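Local coordinates for Lmo1076 protein (Listeria monocytogenes serovar 1/2a, PDB 5JQC) that is a putative secreted autolysin, probably a cell-wall hydrolase with amidase activity, represented here by a fragment of three GW domains of the SH3 clan, at residues S24-H35 with M89-K99; S154-Q162 with W170-V178. One frame throughout, in Å; residues are numbered along the deposited sequence.

Contact 1: residues S24-H35 with M89-K99; sequences SEDAKVVKADGH and MDKRAFVYYPK. With PEG (di(hydroxyethyl)ether), chain H.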
loop_
_atom_site.group_PDB
_atom_site.type_symbol
_atom_site.label_atom_id
_atom_site.label_comp_id
_atom_site.label_asym_id
_atom_site.label_seq_id
_atom_site.Cartn_x
_atom_site.Cartn_y
_atom_site.Cartn_z
ATOM N N SER A 24 20.175 2.394 -9.848
ATOM C CA SER A 24 18.890 2.070 -10.477
ATOM C C SER A 24 17.872 3.076 -9.953
ATOM O O SER A 24 17.430 2.991 -8.801
ATOM C CB SER A 24 18.461 0.628 -10.206
ATOM O OG SER A 24 17.228 0.346 -10.863
ATOM N N GLU A 25 17.529 4.049 -10.794
ATOM C CA GLU A 25 16.628 5.123 -10.412
ATOM C C GLU A 25 15.756 5.488 -11.600
ATOM O O GLU A 25 16.166 5.362 -12.757
ATOM C CB GLU A 25 17.378 6.389 -9.946
ATOM C CG GLU A 25 18.354 6.206 -8.782
ATOM C CD GLU A 25 17.664 5.882 -7.468
ATOM O OE1 GLU A 25 16.485 6.266 -7.285
ATOM O OE2 GLU A 25 18.312 5.236 -6.615
ATOM N N ASP A 26 14.555 5.955 -11.299
ATOM C CA ASP A 26 13.719 6.636 -12.273
ATOM C C ASP A 26 13.812 8.138 -12.049
ATOM O O ASP A 26 13.947 8.605 -10.912
ATOM C CB ASP A 26 12.266 6.172 -12.168
ATOM C CG ASP A 26 12.107 4.714 -12.529
ATOM O OD1 ASP A 26 12.105 4.412 -13.744
ATOM O OD2 ASP A 26 12.012 3.877 -11.601
ATOM N N ALA A 27 13.744 8.897 -13.135
ATOM C CA ALA A 27 13.814 10.340 -13.001
ATOM C C ALA A 27 13.110 10.980 -14.182
ATOM O O ALA A 27 12.887 10.346 -15.220
ATOM C CB ALA A 27 15.262 10.822 -12.914
ATOM N N LYS A 28 12.772 12.252 -14.008
ATOM C CA LYS A 28 12.235 13.082 -15.072
ATOM C C LYS A 28 13.239 14.177 -15.397
ATOM O O LYS A 28 13.663 14.919 -14.502
ATOM C CB LYS A 28 10.891 13.709 -14.676
ATOM C CG LYS A 28 10.131 14.261 -15.867
ATOM C CD LYS A 28 8.766 14.799 -15.487
ATOM C CE LYS A 28 8.870 16.155 -14.818
ATOM N NZ LYS A 28 7.521 16.726 -14.543
ATOM N N VAL A 29 13.615 14.274 -16.672
ATOM C CA VAL A 29 14.398 15.409 -17.150
ATOM C C VAL A 29 13.565 16.681 -17.038
ATOM O O VAL A 29 12.428 16.743 -17.519
ATOM C CB VAL A 29 14.859 15.165 -18.594
ATOM C CG1 VAL A 29 15.655 16.332 -19.103
ATOM C CG2 VAL A 29 15.670 13.867 -18.697
ATOM N N VAL A 30 14.125 17.705 -16.401
ATOM C CA VAL A 30 13.412 18.956 -16.156
ATOM C C VAL A 30 14.329 20.125 -16.499
ATOM O O VAL A 30 15.448 20.210 -15.973
ATOM C CB VAL A 30 12.938 19.065 -14.699
ATOM C CG1 VAL A 30 12.289 20.427 -14.455
ATOM C CG2 VAL A 30 11.982 17.936 -14.373
ATOM N N LYS A 31 13.853 21.026 -17.366
ATOM C CA LYS A 31 14.526 22.289 -17.686
ATOM C C LYS A 31 16.000 22.058 -17.997
ATOM O O LYS A 31 16.895 22.651 -17.390
ATOM C CB LYS A 31 14.361 23.300 -16.550
ATOM N N ALA A 32 16.237 21.162 -18.956
ATOM C CA ALA A 32 17.578 20.722 -19.313
ATOM C C ALA A 32 18.039 21.292 -20.649
ATOM O O ALA A 32 18.860 20.686 -21.339
ATOM C CB ALA A 32 17.653 19.199 -19.341
ATOM N N ASP A 33 17.519 22.459 -21.024
ATOM C CA ASP A 33 17.932 23.077 -22.277
ATOM C C ASP A 33 19.375 23.560 -22.211
ATOM O O ASP A 33 20.088 23.516 -23.219
ATOM C CB ASP A 33 16.995 24.234 -22.614
ATOM C CG ASP A 33 15.551 23.936 -22.244
ATOM O OD1 ASP A 33 15.112 24.377 -21.158
ATOM O OD2 ASP A 33 14.862 23.254 -23.032
ATOM N N GLY A 34 19.822 24.007 -21.040
ATOM C CA GLY A 34 21.169 24.518 -20.890
ATOM C C GLY A 34 22.214 23.475 -20.541
ATOM O O GLY A 34 23.277 23.820 -20.019
ATOM N N HIS A 35 21.943 22.201 -20.820
ATOM C CA HIS A 35 22.889 21.129 -20.546
ATOM C C HIS A 35 23.106 20.283 -21.789
ATOM O O HIS A 35 22.238 20.198 -22.663
ATOM C CB HIS A 35 22.414 20.213 -19.429
ATOM C CG HIS A 35 22.339 20.872 -18.094
ATOM N ND1 HIS A 35 21.142 21.244 -17.519
ATOM C CD2 HIS A 35 23.307 21.208 -17.210
ATOM C CE1 HIS A 35 21.376 21.783 -16.337
ATOM N NE2 HIS A 35 22.681 21.778 -16.127
HETATM N N MSE A 89 24.522 13.113 -18.805
HETATM C CA MSE A 89 24.151 14.511 -18.625
HETATM C C MSE A 89 24.285 14.908 -17.155
HETATM O O MSE A 89 24.179 14.057 -16.259
HETATM C CB MSE A 89 22.725 14.745 -19.142
HETATM C CG MSE A 89 22.212 16.171 -18.967
HETATM SE SE MSE A 89 20.765 16.675 -20.190
HETATM C CE MSE A 89 19.445 15.272 -19.799
ATOM N N ASP A 90 24.580 16.191 -16.938
ATOM C CA ASP A 90 24.638 16.775 -15.605
ATOM C C ASP A 90 23.464 16.290 -14.769
ATOM O O ASP A 90 22.304 16.424 -15.170
ATOM C CB ASP A 90 24.609 18.309 -15.725
ATOM C CG ASP A 90 25.196 19.026 -14.515
ATOM O OD1 ASP A 90 25.005 18.596 -13.357
ATOM O OD2 ASP A 90 25.865 20.054 -14.733
ATOM N N LYS A 91 23.775 15.735 -13.596
ATOM C CA LYS A 91 22.737 15.242 -12.692
ATOM C C LYS A 91 21.697 16.311 -12.374
ATOM O O LYS A 91 20.529 15.985 -12.123
ATOM C CB LYS A 91 23.386 14.726 -11.408
ATOM C CG LYS A 91 22.418 14.163 -10.399
ATOM C CD LYS A 91 23.191 13.519 -9.282
ATOM C CE LYS A 91 22.276 12.757 -8.366
ATOM N NZ LYS A 91 23.072 12.066 -7.317
ATOM N N ARG A 92 22.092 17.587 -12.394
ATOM C CA ARG A 92 21.168 18.677 -12.088
ATOM C C ARG A 92 20.059 18.800 -13.124
ATOM O O ARG A 92 19.004 19.369 -12.829
ATOM C CB ARG A 92 21.927 20.005 -11.981
ATOM C CG ARG A 92 22.773 20.177 -10.715
ATOM C CD ARG A 92 23.575 21.488 -10.770
ATOM N NE ARG A 92 24.477 21.476 -11.920
ATOM C CZ ARG A 92 25.055 22.553 -12.460
ATOM N NH1 ARG A 92 24.832 23.782 -11.976
ATOM N NH2 ARG A 92 25.852 22.392 -13.513
ATOM N N ALA A 93 20.261 18.271 -14.324
ATOM C CA ALA A 93 19.200 18.289 -15.320
ATOM C C ALA A 93 18.030 17.354 -14.994
ATOM O O ALA A 93 17.069 17.321 -15.768
ATOM C CB ALA A 93 19.782 17.935 -16.694
ATOM N N PHE A 94 18.061 16.606 -13.879
ATOM C CA PHE A 94 17.065 15.567 -13.610
ATOM C C PHE A 94 16.400 15.756 -12.247
ATOM O O PHE A 94 17.028 16.223 -11.293
ATOM C CB PHE A 94 17.676 14.143 -13.621
ATOM C CG PHE A 94 18.440 13.790 -14.870
ATOM C CD1 PHE A 94 19.752 14.204 -15.043
ATOM C CD2 PHE A 94 17.860 12.992 -15.845
ATOM C CE1 PHE A 94 20.453 13.850 -16.187
ATOM C CE2 PHE A 94 18.555 12.637 -16.983
ATOM C CZ PHE A 94 19.849 13.062 -17.156
ATOM N N VAL A 95 15.135 15.324 -12.156
ATOM C CA VAL A 95 14.416 15.169 -10.886
ATOM C C VAL A 95 14.166 13.678 -10.650
ATOM O O VAL A 95 13.384 13.049 -11.377
ATOM C CB VAL A 95 13.094 15.944 -10.873
ATOM C CG1 VAL A 95 12.383 15.740 -9.549
ATOM C CG2 VAL A 95 13.346 17.437 -11.098
ATOM N N TYR A 96 14.825 13.111 -9.637
ATOM C CA TYR A 96 14.668 11.693 -9.338
ATOM C C TYR A 96 13.336 11.444 -8.646
ATOM O O TYR A 96 12.932 12.200 -7.755
ATOM C CB TYR A 96 15.791 11.182 -8.430
ATOM C CG TYR A 96 17.143 10.996 -9.079
ATOM C CD1 TYR A 96 17.502 11.700 -10.225
ATOM C CD2 TYR A 96 18.066 10.109 -8.535
ATOM C CE1 TYR A 96 18.742 11.525 -10.806
ATOM C CE2 TYR A 96 19.313 9.921 -9.109
ATOM C CZ TYR A 96 19.646 10.628 -10.247
ATOM O OH TYR A 96 20.884 10.454 -10.829
ATOM N N TYR A 97 12.659 10.365 -9.054
ATOM C CA TYR A 97 11.470 9.927 -8.337
ATOM C C TYR A 97 11.872 9.174 -7.070
ATOM O O TYR A 97 12.778 8.337 -7.102
ATOM C CB TYR A 97 10.617 9.018 -9.208
ATOM C CG TYR A 97 9.906 9.711 -10.346
ATOM C CD1 TYR A 97 8.787 10.503 -10.120
ATOM C CD2 TYR A 97 10.328 9.538 -11.654
ATOM C CE1 TYR A 97 8.127 11.119 -11.170
ATOM C CE2 TYR A 97 9.673 10.151 -12.704
ATOM C CZ TYR A 97 8.579 10.936 -12.458
ATOM O OH TYR A 97 7.951 11.543 -13.519
ATOM N N PRO A 98 11.228 9.456 -5.949
ATOM C CA PRO A 98 11.443 8.644 -4.752
ATOM C C PRO A 98 10.833 7.270 -4.953
ATOM O O PRO A 98 9.911 7.094 -5.751
ATOM C CB PRO A 98 10.690 9.423 -3.672
ATOM C CG PRO A 98 9.551 10.016 -4.442
ATOM C CD PRO A 98 10.165 10.452 -5.747
ATOM N N LYS A 99 11.345 6.291 -4.211
ATOM C CA LYS A 99 10.816 4.931 -4.254
ATOM C C LYS A 99 10.026 4.632 -2.985
ATOM O O LYS A 99 10.345 5.144 -1.906
ATOM C CB LYS A 99 11.943 3.905 -4.411
ATOM C CG LYS A 99 12.766 4.026 -5.705
ATOM C CD LYS A 99 13.972 3.079 -5.670
ATOM C CE LYS A 99 14.735 3.070 -6.988
ATOM N NZ LYS A 99 15.922 2.176 -6.930
HETATM C C1 PEG H . 8.703 18.820 -11.859
HETATM O O1 PEG H . 8.136 18.841 -13.176
HETATM C C2 PEG H . 8.975 17.388 -11.404
HETATM O O2 PEG H . 7.805 16.587 -11.584
HETATM C C3 PEG H . 7.970 15.215 -11.218
HETATM C C4 PEG H . 6.629 14.487 -11.335
HETATM O O4 PEG H . 6.229 14.386 -12.710
HETATM O O HOH W 1 14.873 0.049 -8.869
HETATM O O HOH W 2 14.150 6.280 -8.634
#
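Val-29 and Phe-94 lie side by side on one face of an antiparallel strand pair, pointing the same way. Val-29 CG2 sits 3.6 Å from Phe-94 CE2. CG1 of the same valine is anti to its backbone N (chi1 179°), which turns it to the methyl end of the selenomethionine Met-89. Ala-27 is on this face too, and its CB touches the CD1 side of the Tyr-96 ring at 3.6 Å. Two backbone bonds join Lys-28 and Val-95, and Val-30 N adds one to Ala-93 O. The strands are 19-29 and 94-96, first and last in chain order and neighbours in this GW domain's SH3-like sheet. On the other face, the Lys-28 chain bends at chi3 (77°) and brings NZ to all three oxygens of a bound di(hydroxyethyl)ether, with O1 at 2.6 Å. Tyr-97 passes obliquely by Lys-28; its OH takes a weak bond from the ether O4 and also pairs with Asp-62. At one end, His-35 lays a face over Ala-93 and sets CD2 3.5 Å from Asp-90 CB. Arg-92 grips Asp-90 side-on: NE goes to OD1, and NH2 to OD2 at 2.6 Å. Asp-90 OD1 also takes Arg-92 N, closing an Asx turn. At the other end, the extended chain of Lys-99 carries NZ to Ser-24 O, with a long salt bridge to Glu-25 OE2 at 3.9 Å. The chemistry is therefore divided: the face of Ala-27, Val-29 and Phe-94 is apolar, that of Lys-28 carries the ether, and charged groups stand at both ends. His-35 ND1 is buried without a polar partner.

Contact 2: residues S154-Q162 with W170-V178; sequences SGRTYYQFQ and WLDARAFHV. With SO4 (sulfate ion), chain E.
Gln-160 CB rests over the centre of the six-membered ring of Trp-170, 3.5 Å from the centroid. Gln-160 CG is anti to the backbone N (chi1 -168°), and the extended chain beyond it carries the amide along the indole, its plane 21° from the ring and NE2 nearest Trp-170 NE1. Tyr-158 O meets the indole edge, 3.3 Å from CZ3. On the other face, Ala-173 CB sits over the ring of Tyr-159, 3.6 Å from the centroid. Tyr-159 turns its edge to the face of Phe-176, a T-shaped pair with planes at 64°. Phe-176 in turn points its own edge at the face of Phe-161, in an offset arrangement. Leu-171 CB adds to the cluster by touching Phe-161 CE1. Behind these side chains is the antiparallel hairpin 156-163/166-172 of the second GW domain, whose SH3-like sheet has 166-172 and 176-178 as its outermost strands. Tyr-159 and Leu-171 exchange two backbone bonds, and Ala-173 N bonds Thr-157 O. Ala-173 opens the 3-10 segment 173-175, and Phe-176 follows it at the start of strand 176-178, where Ile-147 and Ile-112 pack on it from neighbouring strands. The turn starts at Asp-172, whose OD1 receives Arg-174 N on its anti lone pair and Arg-174 NE from above the carboxylate plane. Arg-174 NH2 reaches Asp-172 OD2 at 2.7 Å. Held this way, the guanidinium presents an edge to a sulfate ion, with NH2 2.9 Å from O1. The same oxygen lies over one face of the Arg-156 guanidinium, 3.1 Å from Arg-156 NE.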
loop_
_atom_site.group_PDB
_atom_site.type_symbol
_atom_site.label_atom_id
_atom_site.label_comp_id
_atom_site.label_asym_id
_atom_site.label_seq_id
_atom_site.Cartn_x
_atom_site.Cartn_y
_atom_site.Cartn_z
ATOM N N SER A 154 7.038 8.923 2.761
ATOM C CA SER A 154 6.835 10.115 3.576
ATOM C C SER A 154 6.190 9.772 4.911
ATOM O O SER A 154 5.499 10.596 5.518
ATOM C CB SER A 154 6.023 11.168 2.826
ATOM O OG SER A 154 6.783 11.656 1.739
ATOM N N GLY A 155 6.440 8.559 5.391
ATOM C CA GLY A 155 5.884 8.123 6.649
ATOM C C GLY A 155 4.441 7.687 6.599
ATOM O O GLY A 155 3.866 7.388 7.659
ATOM N N ARG A 156 3.836 7.611 5.414
ATOM C CA ARG A 156 2.462 7.141 5.276
ATOM C C ARG A 156 2.419 5.802 4.547
ATOM O O ARG A 156 3.224 5.541 3.645
ATOM C CB ARG A 156 1.593 8.167 4.537
ATOM C CG ARG A 156 1.409 9.475 5.270
ATOM C CD ARG A 156 1.888 10.620 4.360
ATOM N NE ARG A 156 2.347 11.802 5.094
ATOM C CZ ARG A 156 2.376 13.036 4.587
ATOM N NH1 ARG A 156 2.813 14.056 5.322
ATOM N NH2 ARG A 156 1.944 13.260 3.346
ATOM N N THR A 157 1.475 4.956 4.944
ATOM C CA THR A 157 1.267 3.651 4.333
ATOM C C THR A 157 0.079 3.713 3.382
ATOM O O THR A 157 -0.971 4.273 3.721
ATOM C CB THR A 157 1.028 2.592 5.408
ATOM O OG1 THR A 157 2.059 2.686 6.396
ATOM C CG2 THR A 157 1.045 1.204 4.811
ATOM N N TYR A 158 0.259 3.149 2.195
ATOM C CA TYR A 158 -0.741 3.132 1.142
ATOM C C TYR A 158 -1.063 1.692 0.780
ATOM O O TYR A 158 -0.156 0.908 0.481
ATOM C CB TYR A 158 -0.231 3.865 -0.088
ATOM C CG TYR A 158 -0.063 5.342 0.171
ATOM C CD1 TYR A 158 -1.150 6.193 0.100
ATOM C CD2 TYR A 158 1.174 5.877 0.524
ATOM C CE1 TYR A 158 -1.032 7.533 0.350
ATOM C CE2 TYR A 158 1.310 7.243 0.777
ATOM C CZ TYR A 158 0.195 8.058 0.687
ATOM O OH TYR A 158 0.293 9.406 0.937
ATOM N N TYR A 159 -2.345 1.351 0.786
ATOM C CA TYR A 159 -2.797 0.008 0.417
ATOM C C TYR A 159 -3.242 -0.008 -1.031
ATOM O O TYR A 159 -4.004 0.867 -1.455
ATOM C CB TYR A 159 -3.976 -0.434 1.267
ATOM C CG TYR A 159 -3.623 -0.835 2.647
ATOM C CD1 TYR A 159 -2.333 -1.214 2.973
ATOM C CD2 TYR A 159 -4.589 -0.845 3.632
ATOM C CE1 TYR A 159 -2.020 -1.588 4.264
ATOM C CE2 TYR A 159 -4.298 -1.216 4.914
ATOM C CZ TYR A 159 -3.015 -1.594 5.231
ATOM O OH TYR A 159 -2.729 -1.966 6.527
ATOM N N GLN A 160 -2.808 -1.016 -1.771
ATOM C CA GLN A 160 -3.419 -1.321 -3.055
ATOM C C GLN A 160 -4.602 -2.246 -2.802
ATOM O O GLN A 160 -4.493 -3.196 -2.021
ATOM C CB GLN A 160 -2.405 -1.973 -3.995
ATOM C CG GLN A 160 -2.906 -2.050 -5.419
ATOM C CD GLN A 160 -1.957 -2.762 -6.332
ATOM O OE1 GLN A 160 -1.262 -3.686 -5.920
ATOM N NE2 GLN A 160 -1.908 -2.330 -7.588
ATOM N N PHE A 161 -5.734 -1.968 -3.438
ATOM C CA PHE A 161 -6.977 -2.611 -3.030
ATOM C C PHE A 161 -7.885 -2.896 -4.222
ATOM O O PHE A 161 -7.814 -2.242 -5.267
ATOM C CB PHE A 161 -7.748 -1.755 -2.018
ATOM C CG PHE A 161 -8.373 -0.525 -2.630
ATOM C CD1 PHE A 161 -7.606 0.582 -2.923
ATOM C CD2 PHE A 161 -9.716 -0.494 -2.936
ATOM C CE1 PHE A 161 -8.167 1.688 -3.505
ATOM C CE2 PHE A 161 -10.278 0.604 -3.512
ATOM C CZ PHE A 161 -9.506 1.701 -3.795
ATOM N N GLN A 162 -8.776 -3.867 -4.023
ATOM C CA GLN A 162 -9.745 -4.294 -5.026
ATOM C C GLN A 162 -11.156 -4.156 -4.476
ATOM O O GLN A 162 -11.397 -4.406 -3.288
ATOM C CB GLN A 162 -9.508 -5.742 -5.439
ATOM C CG GLN A 162 -8.081 -6.022 -5.850
ATOM C CD GLN A 162 -7.878 -7.474 -6.253
ATOM O OE1 GLN A 162 -8.181 -8.396 -5.489
ATOM N NE2 GLN A 162 -7.354 -7.686 -7.454
ATOM N N TRP A 170 -4.524 2.719 -5.261
ATOM C CA TRP A 170 -3.844 2.846 -3.987
ATOM C C TRP A 170 -4.527 3.903 -3.137
ATOM O O TRP A 170 -4.889 4.988 -3.621
ATOM C CB TRP A 170 -2.371 3.208 -4.184
ATOM C CG TRP A 170 -1.537 2.122 -4.839
ATOM C CD1 TRP A 170 -1.476 1.816 -6.177
ATOM C CD2 TRP A 170 -0.609 1.243 -4.190
ATOM N NE1 TRP A 170 -0.577 0.804 -6.394
ATOM C CE2 TRP A 170 -0.035 0.428 -5.191
ATOM C CE3 TRP A 170 -0.213 1.058 -2.861
ATOM C CZ2 TRP A 170 0.911 -0.548 -4.904
ATOM C CZ3 TRP A 170 0.719 0.081 -2.579
ATOM C CH2 TRP A 170 1.277 -0.702 -3.595
ATOM N N LEU A 171 -4.681 3.590 -1.861
ATOM C CA LEU A 171 -5.410 4.452 -0.953
ATOM C C LEU A 171 -4.722 4.394 0.398
ATOM O O LEU A 171 -4.212 3.343 0.793
ATOM C CB LEU A 171 -6.879 4.000 -0.862
ATOM C CG LEU A 171 -7.834 4.795 0.023
ATOM C CD1 LEU A 171 -7.948 6.202 -0.492
ATOM C CD2 LEU A 171 -9.211 4.124 0.078
ATOM N N ASP A 172 -4.680 5.521 1.091
ATOM C CA ASP A 172 -4.001 5.548 2.379
ATOM C C ASP A 172 -4.637 4.526 3.321
ATOM O O ASP A 172 -5.859 4.432 3.432
ATOM C CB ASP A 172 -4.056 6.960 2.963
ATOM C CG ASP A 172 -3.149 7.148 4.181
ATOM O OD1 ASP A 172 -3.420 6.522 5.235
ATOM O OD2 ASP A 172 -2.208 7.984 4.109
ATOM N N ALA A 173 -3.789 3.723 3.964
ATOM C CA ALA A 173 -4.260 2.682 4.874
ATOM C C ALA A 173 -5.186 3.211 5.965
ATOM O O ALA A 173 -5.993 2.441 6.502
ATOM C CB ALA A 173 -3.054 1.998 5.510
ATOM N N ARG A 174 -5.062 4.492 6.327
ATOM C CA ARG A 174 -5.953 5.101 7.314
ATOM C C ARG A 174 -7.390 5.201 6.831
ATOM O O ARG A 174 -8.292 5.424 7.656
ATOM C CB ARG A 174 -5.461 6.490 7.695
ATOM C CG ARG A 174 -4.238 6.498 8.555
ATOM C CD ARG A 174 -3.703 7.922 8.674
ATOM N NE ARG A 174 -3.146 8.388 7.404
ATOM C CZ ARG A 174 -2.576 9.580 7.234
ATOM N NH1 ARG A 174 -2.516 10.429 8.255
ATOM N NH2 ARG A 174 -2.084 9.931 6.046
ATOM N N ALA A 175 -7.621 5.028 5.524
ATOM C CA ALA A 175 -8.958 5.032 4.949
ATOM C C ALA A 175 -9.702 3.712 5.135
ATOM O O ALA A 175 -10.918 3.676 4.914
ATOM C CB ALA A 175 -8.873 5.352 3.453
ATOM N N PHE A 176 -9.014 2.630 5.515
ATOM C CA PHE A 176 -9.612 1.307 5.631
ATOM C C PHE A 176 -9.853 0.923 7.084
ATOM O O PHE A 176 -9.054 1.237 7.970
ATOM C CB PHE A 176 -8.726 0.227 5.033
ATOM C CG PHE A 176 -8.407 0.411 3.595
ATOM C CD1 PHE A 176 -7.473 1.348 3.198
ATOM C CD2 PHE A 176 -8.972 -0.423 2.640
ATOM C CE1 PHE A 176 -7.134 1.486 1.869
ATOM C CE2 PHE A 176 -8.639 -0.297 1.305
ATOM C CZ PHE A 176 -7.719 0.660 0.918
ATOM N N HIS A 177 -10.941 0.184 7.305
ATOM C CA HIS A 177 -11.158 -0.591 8.523
ATOM C C HIS A 177 -10.880 -2.045 8.163
ATOM O O HIS A 177 -11.667 -2.673 7.446
ATOM C CB HIS A 177 -12.579 -0.429 9.048
ATOM C CG HIS A 177 -12.878 -1.288 10.238
ATOM N ND1 HIS A 177 -12.768 -0.830 11.534
ATOM C CD2 HIS A 177 -13.256 -2.588 10.332
ATOM C CE1 HIS A 177 -13.085 -1.802 12.373
ATOM N NE2 HIS A 177 -13.383 -2.878 11.670
ATOM N N VAL A 178 -9.778 -2.590 8.665
ATOM C CA VAL A 178 -9.388 -3.946 8.294
ATOM C C VAL A 178 -10.089 -4.950 9.199
ATOM O O VAL A 178 -10.073 -4.814 10.433
ATOM C CB VAL A 178 -7.867 -4.118 8.364
ATOM C CG1 VAL A 178 -7.472 -5.478 7.785
ATOM C CG2 VAL A 178 -7.172 -2.981 7.614
HETATM S S SO4 E . -1.198 13.483 6.562
HETATM O O1 SO4 E . -0.376 12.292 6.428
HETATM O O2 SO4 E . -2.300 13.445 5.587
HETATM O O3 SO4 E . -1.796 13.522 7.915
HETATM O O4 SO4 E . -0.400 14.696 6.344
HETATM O O HOH W 3 -0.859 6.002 6.501
HETATM O O HOH W 4 -2.051 10.041 2.769
#

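Contact 1 and contact 2 belong to successive GW domains, and contact 1 closes before contact 2 opens. Their centres are 29 Å apart. The nearest atoms come to about 7 Å without touching. Both include the same turn: an aspartate at the end of a strand makes an Asx turn into a 3-10 segment and is gripped side-on by an arginine two residues on. The sheets are used differently. Contact 1 joins the first strand of its sheet to the last, while contact 2 joins a hairpin and then reaches the last strand through side chains. Each carries a bound molecule, the ether in contact 1 and the sulfate, probably from the crystallisation liquor, in contact 2. Neither establishes a natural ligand site.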